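Local coordinates for BB0689 (Borrelia burgdorferi, PDB 4D53), which is an outer surface lipoprotein of the bacterial CAP superfamily, built on a CAP domain, whose biochemical role remains uncertain, at residues 61-64 against 65-68; 35-38 against 39-43; 20-23 against 24-27. One frame throughout, in Å; residues are numbered along the deposited sequence.

All three contacts are local turns within the CAP domain of this single chain, and they follow one another in the order interaction 3, interaction 2, interaction 1. Interactions 1 and 2 touch. Their centres are about 13 Å apart, and Ile68 CD1 meets Leu38 CD2 at 3.7 Å, which packs helix 64-69 on helix 36-52. Interaction 3 stands apart at the C-terminal end of helix 10-26. Its centre is about 21 Å from that of interaction 2 and about 27 Å from that of interaction 1, on the opposite side of the chain's centre. Two of the contacts start helices and the third ends one.

Interaction 1 (61-64 against 65-68); sequences GTTP and MQRI
The contact is the N-terminal end of helix 64-69, where Arg67 folds back over the chain that leads into the helix. Thr63 holds the N-cap position, but its side chain makes no capping bond. Its hydroxyl works through a water instead. The rotamer (chi1 -175°) places OG1 beside the carbonyl carbon, where a water links it to Met65 N, accepting from that amide at 2.9 Å. The first helical bonds are Arg67 N to Thr63 O, 2.9 Å, and Ile68 N to Pro64 O, 3.0 Å.

Arg67 makes the main side-chain contact. It bends at chi3 (-64°), and this turns the guanidinium back towards Thr62. Arg67 NH1 donates to Thr62 OG1 at 2.8 Å. The hydroxyl oxygen sits at the edge of the guanidinium, practically in its plane. One face of the group covers the peptide link between Thr63 and Pro64, with Thr63 C and Pro64 N each about 3.3 Å from the plane. Arg67 NH2 also lies 3.5 Å from Pro64 CG, against the proline ring. The extended Gln66 side chain reaches back across Thr62 at about a right angle, with Gln66 NE2 3.8 Å from Thr62 CA. Thr62 OG1 is further bonded to Leu59 O, so the hydroxyl ties Arg67 to the preceding loop.

Arg67 NH2 forms a salt bridge with Glu80 on strand 75-84 and bonds to His57 O, while Tyr45 of helix 36-52 makes a cation-pi contact with the group. Pro64 and Met65 pack on strand 75-84, and Ile68 lies between that strand and Leu38 and Val41 of helix 36-52.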
loop_
_atom_site.group_PDB
_atom_site.type_symbol
_atom_site.label_atom_id
_atom_site.label_comp_id
_atom_site.label_asym_id
_atom_site.label_seq_id
_atom_site.Cartn_x
_atom_site.Cartn_y
_atom_site.Cartn_z
ATOM N N GLY A 61 -12.629 10.816 -8.015
ATOM C CA GLY A 61 -12.167 10.991 -9.351
ATOM C C GLY A 61 -10.645 10.986 -9.516
ATOM O O GLY A 61 -10.155 11.399 -10.563
ATOM N N THR A 62 -9.888 10.573 -8.492
ATOM C CA THR A 62 -8.465 10.420 -8.612
ATOM C C THR A 62 -8.094 8.971 -8.897
ATOM O O THR A 62 -8.891 8.052 -8.748
ATOM C CB THR A 62 -7.720 10.868 -7.332
ATOM O OG1 THR A 62 -8.017 10.005 -6.206
ATOM C CG2 THR A 62 -8.145 12.311 -6.985
ATOM N N THR A 63 -6.908 8.800 -9.416
ATOM C CA THR A 63 -6.324 7.507 -9.658
ATOM C C THR A 63 -5.012 7.382 -8.826
ATOM O O THR A 63 -4.453 8.373 -8.374
ATOM C CB THR A 63 -5.995 7.410 -11.140
ATOM O OG1 THR A 63 -5.525 6.120 -11.415
ATOM C CG2 THR A 63 -4.890 8.291 -11.463
ATOM N N PRO A 64 -4.500 6.153 -8.619
ATOM C CA PRO A 64 -3.219 6.041 -7.881
ATOM C C PRO A 64 -2.107 6.880 -8.460
ATOM O O PRO A 64 -1.415 7.585 -7.697
ATOM C CB PRO A 64 -2.883 4.560 -8.016
ATOM C CG PRO A 64 -4.212 3.911 -8.139
ATOM C CD PRO A 64 -5.053 4.836 -8.939
ATOM N N MET A 65 -1.910 6.821 -9.780
ATOM C CA MET A 65 -0.831 7.684 -10.417
ATOM C C MET A 65 -1.003 9.168 -10.136
ATOM O O MET A 65 -0.064 9.870 -9.772
ATOM C CB MET A 65 -0.736 7.468 -11.939
ATOM C CG MET A 65 0.472 8.175 -12.578
ATOM S SD MET A 65 1.810 7.027 -12.989
ATOM C CE MET A 65 1.024 5.994 -14.230
ATOM N N GLN A 66 -2.245 9.643 -10.263
ATOM C CA GLN A 66 -2.569 11.030 -10.029
ATOM C C GLN A 66 -2.332 11.404 -8.592
ATOM O O GLN A 66 -1.849 12.475 -8.294
ATOM C CB GLN A 66 -4.030 11.157 -10.418
ATOM C CG GLN A 66 -4.753 12.453 -10.415
ATOM C CD GLN A 66 -6.119 12.304 -11.139
ATOM O OE1 GLN A 66 -6.334 11.388 -11.983
ATOM N NE2 GLN A 66 -7.048 13.211 -10.807
ATOM N N ARG A 67 -2.656 10.505 -7.645
ATOM C CA ARG A 67 -2.430 10.796 -6.260
ATOM C C ARG A 67 -0.924 10.912 -5.973
ATOM O O ARG A 67 -0.516 11.713 -5.165
ATOM C CB ARG A 67 -3.050 9.717 -5.346
ATOM C CG ARG A 67 -4.546 9.877 -5.307
ATOM C CD ARG A 67 -5.258 9.040 -4.282
ATOM N NE ARG A 67 -5.121 7.627 -4.534
ATOM C CZ ARG A 67 -5.928 6.907 -5.334
ATOM N NH1 ARG A 67 -6.926 7.441 -6.010
ATOM N NH2 ARG A 67 -5.726 5.618 -5.499
ATOM N N ILE A 68 -0.118 10.067 -6.596
ATOM C CA ILE A 68 1.327 10.157 -6.404
ATOM C C ILE A 68 1.872 11.439 -7.111
ATOM O O ILE A 68 2.719 12.130 -6.539
ATOM C CB ILE A 68 2.069 8.929 -6.942
ATOM C CG1 ILE A 68 1.642 7.674 -6.124
ATOM C CG2 ILE A 68 3.592 9.149 -6.802
ATOM C CD1 ILE A 68 1.950 6.361 -6.779
HETATM O O HOH W 1 -3.085 5.092 -11.737
#

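Interaction 2 (35-38 against 39-43); sequences DDTL and EKVAK
Residues 35-38 and 39-43 form the first turns of helix 36-52, joined by four successive i to i+4 backbone bonds. Glu39 N donates to Asp35 O at 2.9 Å. Lys40 N to Asp36 O, Val41 N to Thr37 O and Ala42 N to Leu38 O follow, each at 3.0 Å.

Asp35 is the N-cap. Its OD2 accepts from Leu38 N at 3.0 Å through the lone pair facing away from OD1. Chi1 of 180° swings the carboxylate over the N-terminal end of the helix, where it meets this amide. OD1 is bound by Arg134 in a salt bridge, so both oxygens of this buried group have partners.

Glu39 runs back along the first turn, and its CG rests 3.5 Å from Asp35 O. Asp36 OD1 lies 4.3 Å from Glu39 OE1, and these like charges would probably repel mildly. Glu39 OE2 is held by the Tyr17 hydroxyl of helix 10-26. Val41 CG2 comes within 3.2 Å of Thr37 O.

Leu38 touches Lys112 of strand 112-119, Val41 reaches Tyr71, and Val41 and Ala42 lie against strand 125-134, while Asp35 also pairs its backbone with Ile113 of strand 112-119.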
loop_
_atom_site.group_PDB
_atom_site.type_symbol
_atom_site.label_atom_id
_atom_site.label_comp_id
_atom_site.label_asym_id
_atom_site.label_seq_id
_atom_site.Cartn_x
_atom_site.Cartn_y
_atom_site.Cartn_z
ATOM N N ASP A 35 10.003 4.136 0.111
ATOM C CA ASP A 35 10.087 5.497 -0.411
ATOM C C ASP A 35 9.170 6.422 0.396
ATOM O O ASP A 35 7.945 6.128 0.568
ATOM C CB ASP A 35 9.681 5.504 -1.867
ATOM C CG ASP A 35 9.741 6.901 -2.489
ATOM O OD1 ASP A 35 10.825 7.263 -2.940
ATOM O OD2 ASP A 35 8.708 7.624 -2.555
ATOM N N ASP A 36 9.725 7.531 0.909
ATOM C CA ASP A 36 8.946 8.498 1.672
ATOM C C ASP A 36 7.772 9.089 0.964
ATOM O O ASP A 36 6.746 9.349 1.603
ATOM C CB ASP A 36 9.838 9.696 2.116
ATOM C CG ASP A 36 10.905 9.298 3.088
ATOM O OD1 ASP A 36 10.710 8.349 3.856
ATOM O OD2 ASP A 36 11.966 9.964 3.081
ATOM N N THR A 37 7.884 9.421 -0.290
ATOM C CA THR A 37 6.752 9.971 -0.989
ATOM C C THR A 37 5.610 8.957 -1.081
ATOM O O THR A 37 4.443 9.332 -0.926
ATOM C CB THR A 37 7.129 10.474 -2.369
ATOM O OG1 THR A 37 8.134 11.468 -2.213
ATOM C CG2 THR A 37 6.040 11.113 -3.094
ATOM N N LEU A 38 5.930 7.709 -1.426
ATOM C CA LEU A 38 4.874 6.663 -1.519
ATOM C C LEU A 38 4.260 6.468 -0.146
ATOM O O LEU A 38 3.044 6.302 -0.052
ATOM C CB LEU A 38 5.390 5.338 -2.074
ATOM C CG LEU A 38 5.824 5.385 -3.536
ATOM C CD1 LEU A 38 6.236 3.982 -3.996
ATOM C CD2 LEU A 38 4.762 5.927 -4.464
ATOM N N GLU A 39 5.051 6.468 0.920
ATOM C CA GLU A 39 4.487 6.312 2.251
ATOM C C GLU A 39 3.498 7.457 2.601
ATOM O O GLU A 39 2.452 7.224 3.202
ATOM C CB GLU A 39 5.559 6.236 3.336
ATOM C CG GLU A 39 6.234 4.864 3.402
ATOM C CD GLU A 39 7.031 4.656 4.648
ATOM O OE1 GLU A 39 7.634 5.640 5.084
ATOM O OE2 GLU A 39 7.156 3.541 5.177
ATOM N N LYS A 40 3.843 8.673 2.179
ATOM C CA LYS A 40 2.988 9.850 2.475
ATOM C C LYS A 40 1.671 9.758 1.674
ATOM O O LYS A 40 0.601 9.966 2.238
ATOM C CB LYS A 40 3.715 11.149 2.122
ATOM C CG LYS A 40 2.929 12.434 2.445
ATOM C CD LYS A 40 3.290 13.678 1.641
ATOM C CE LYS A 40 4.779 13.957 1.633
ATOM N NZ LYS A 40 5.094 14.983 0.579
ATOM N N VAL A 41 1.749 9.404 0.412
ATOM C CA VAL A 41 0.554 9.269 -0.445
ATOM C C VAL A 41 -0.356 8.151 0.113
ATOM O O VAL A 41 -1.561 8.338 0.167
ATOM C CB VAL A 41 0.951 9.021 -1.912
ATOM C CG1 VAL A 41 -0.246 8.806 -2.820
ATOM C CG2 VAL A 41 1.766 10.222 -2.449
ATOM N N ALA A 42 0.228 7.012 0.502
ATOM C CA ALA A 42 -0.547 5.881 1.031
ATOM C C ALA A 42 -1.250 6.259 2.304
ATOM O O ALA A 42 -2.407 5.882 2.504
ATOM C CB ALA A 42 0.362 4.666 1.243
ATOM N N LYS A 43 -0.588 6.988 3.218
ATOM C CA LYS A 43 -1.200 7.409 4.422
ATOM C C LYS A 43 -2.378 8.379 4.220
ATOM O O LYS A 43 -3.445 8.194 4.797
ATOM C CB LYS A 43 -0.169 8.032 5.408
ATOM C CG LYS A 43 -0.777 8.475 6.732
ATOM C CD LYS A 43 0.303 9.082 7.680
ATOM C CE LYS A 43 -0.246 9.372 9.065
ATOM N NZ LYS A 43 0.810 9.929 9.936
#

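Interaction 3 (20-23 against 24-27); sequences IAEL and RKKL
Arg24 N donates to Ile20 O at 2.9 Å in the last turns of helix 10-26. Lys25 N to Ala21 O and Lys26 N to Glu22 O continue the pattern. The final bond is longer. Leu27 N reaches Leu23 O at 3.3 Å with an N-H...O angle of 142°, and the same N-H makes a weak bond to Arg24 O. Leu27 is where the chain leaves the helical conformation.

The Arg24 side chain starts beside Ile20, both pointing the same way, and Arg24 CD lies 4.0 Å from Ile20 CG2. It then bends at chi3 (62°) and carries its guanidinium away from the helix. There NH2 donates to the carbonyls of Asn30 and Asn107, and NH1 to that of Leu105. NE is also hydrogen-bonded outside the two segments.

Glu22 bends at chi2 (57°), which brings its carboxylate along the helix toward Lys25 and Lys26. OE2 forms a long salt bridge with Lys26 NZ, 3.8 Å. The methylene groups lie closer: Lys26 CE is 3.3 Å and Lys25 CD 3.4 Å from this oxygen. Leu23 CD1 meets Leu27 CD1 in a light apolar contact.

Arg24 and the Glu22-Lys26 pair therefore play different parts. Buried Arg24 bonds to main-chain carbonyls and ties the helix end to the segments around Asn30 and Leu105-Asn107. The exposed Glu22-Lys26 pair is long, its geometry is uncertain, and it probably contributes only weak electrostatic attraction.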
loop_
_atom_site.group_PDB
_atom_site.type_symbol
_atom_site.label_atom_id
_atom_site.label_comp_id
_atom_site.label_asym_id
_atom_site.label_seq_id
_atom_site.Cartn_x
_atom_site.Cartn_y
_atom_site.Cartn_z
ATOM N N ILE A 20 6.840 -8.901 2.644
ATOM C CA ILE A 20 6.805 -8.750 1.213
ATOM C C ILE A 20 8.251 -8.949 0.670
ATOM O O ILE A 20 8.445 -9.569 -0.407
ATOM C CB ILE A 20 6.175 -7.405 0.838
ATOM C CG1 ILE A 20 4.698 -7.415 1.217
ATOM C CG2 ILE A 20 6.439 -7.011 -0.634
ATOM C CD1 ILE A 20 4.059 -6.045 1.072
ATOM N N ALA A 21 9.212 -8.345 1.341
ATOM C CA ALA A 21 10.629 -8.487 0.916
ATOM C C ALA A 21 11.070 -9.941 0.864
ATOM O O ALA A 21 11.744 -10.332 -0.123
ATOM C CB ALA A 21 11.607 -7.685 1.806
ATOM N N GLU A 22 10.681 -10.714 1.844
ATOM C CA GLU A 22 11.046 -12.148 1.879
ATOM C C GLU A 22 10.388 -12.959 0.776
ATOM O O GLU A 22 11.022 -13.806 0.137
ATOM C CB GLU A 22 10.768 -12.748 3.253
ATOM C CG GLU A 22 11.611 -13.978 3.501
ATOM C CD GLU A 22 13.120 -13.701 3.377
ATOM O OE1 GLU A 22 13.714 -13.258 4.367
ATOM O OE2 GLU A 22 13.706 -13.912 2.294
ATOM N N LEU A 23 9.111 -12.715 0.547
ATOM C CA LEU A 23 8.420 -13.269 -0.606
ATOM C C LEU A 23 9.121 -12.938 -1.895
ATOM O O LEU A 23 9.405 -13.852 -2.715
ATOM C CB LEU A 23 6.937 -12.846 -0.675
ATOM C CG LEU A 23 6.197 -13.059 -2.006
ATOM C CD1 LEU A 23 5.868 -14.546 -2.116
ATOM C CD2 LEU A 23 4.912 -12.246 -1.957
ATOM N N ARG A 24 9.464 -11.670 -2.119
ATOM C CA ARG A 24 10.088 -11.325 -3.399
ATOM C C ARG A 24 11.513 -11.949 -3.524
ATOM O O ARG A 24 11.925 -12.351 -4.626
ATOM C CB ARG A 24 10.107 -9.837 -3.593
ATOM C CG ARG A 24 8.708 -9.206 -3.764
ATOM C CD ARG A 24 8.792 -7.699 -3.768
ATOM N NE ARG A 24 9.586 -7.206 -4.882
ATOM C CZ ARG A 24 9.159 -7.074 -6.101
ATOM N NH1 ARG A 24 7.893 -7.358 -6.379
ATOM N NH2 ARG A 24 10.002 -6.688 -7.112
ATOM N N LYS A 25 12.223 -11.996 -2.425
ATOM C CA LYS A 25 13.535 -12.561 -2.401
ATOM C C LYS A 25 13.521 -14.062 -2.766
ATOM O O LYS A 25 14.317 -14.527 -3.585
ATOM C CB LYS A 25 14.148 -12.340 -1.046
ATOM C CG LYS A 25 15.540 -12.958 -0.969
ATOM C CD LYS A 25 16.184 -12.687 0.343
ATOM C CE LYS A 25 17.673 -12.972 0.174
ATOM N NZ LYS A 25 18.394 -12.869 1.458
ATOM N N LYS A 26 12.543 -14.798 -2.243
ATOM C CA LYS A 26 12.391 -16.204 -2.561
ATOM C C LYS A 26 12.045 -16.419 -4.011
ATOM O O LYS A 26 12.340 -17.488 -4.538
ATOM C CB LYS A 26 11.359 -16.896 -1.632
ATOM C CG LYS A 26 11.798 -17.102 -0.175
ATOM C CD LYS A 26 13.308 -17.065 0.051
ATOM C CE LYS A 26 13.754 -17.092 1.523
ATOM N NZ LYS A 26 12.708 -17.612 2.457
ATOM N N LEU A 27 11.437 -15.481 -4.674
ATOM C CA LEU A 27 11.198 -15.598 -6.077
ATOM C C LEU A 27 12.341 -14.984 -6.964
ATOM O O LEU A 27 12.169 -14.868 -8.184
ATOM C CB LEU A 27 9.869 -14.993 -6.501
ATOM C CG LEU A 27 8.681 -15.822 -5.929
ATOM C CD1 LEU A 27 7.464 -14.943 -6.108
ATOM C CD2 LEU A 27 8.528 -17.088 -6.766
#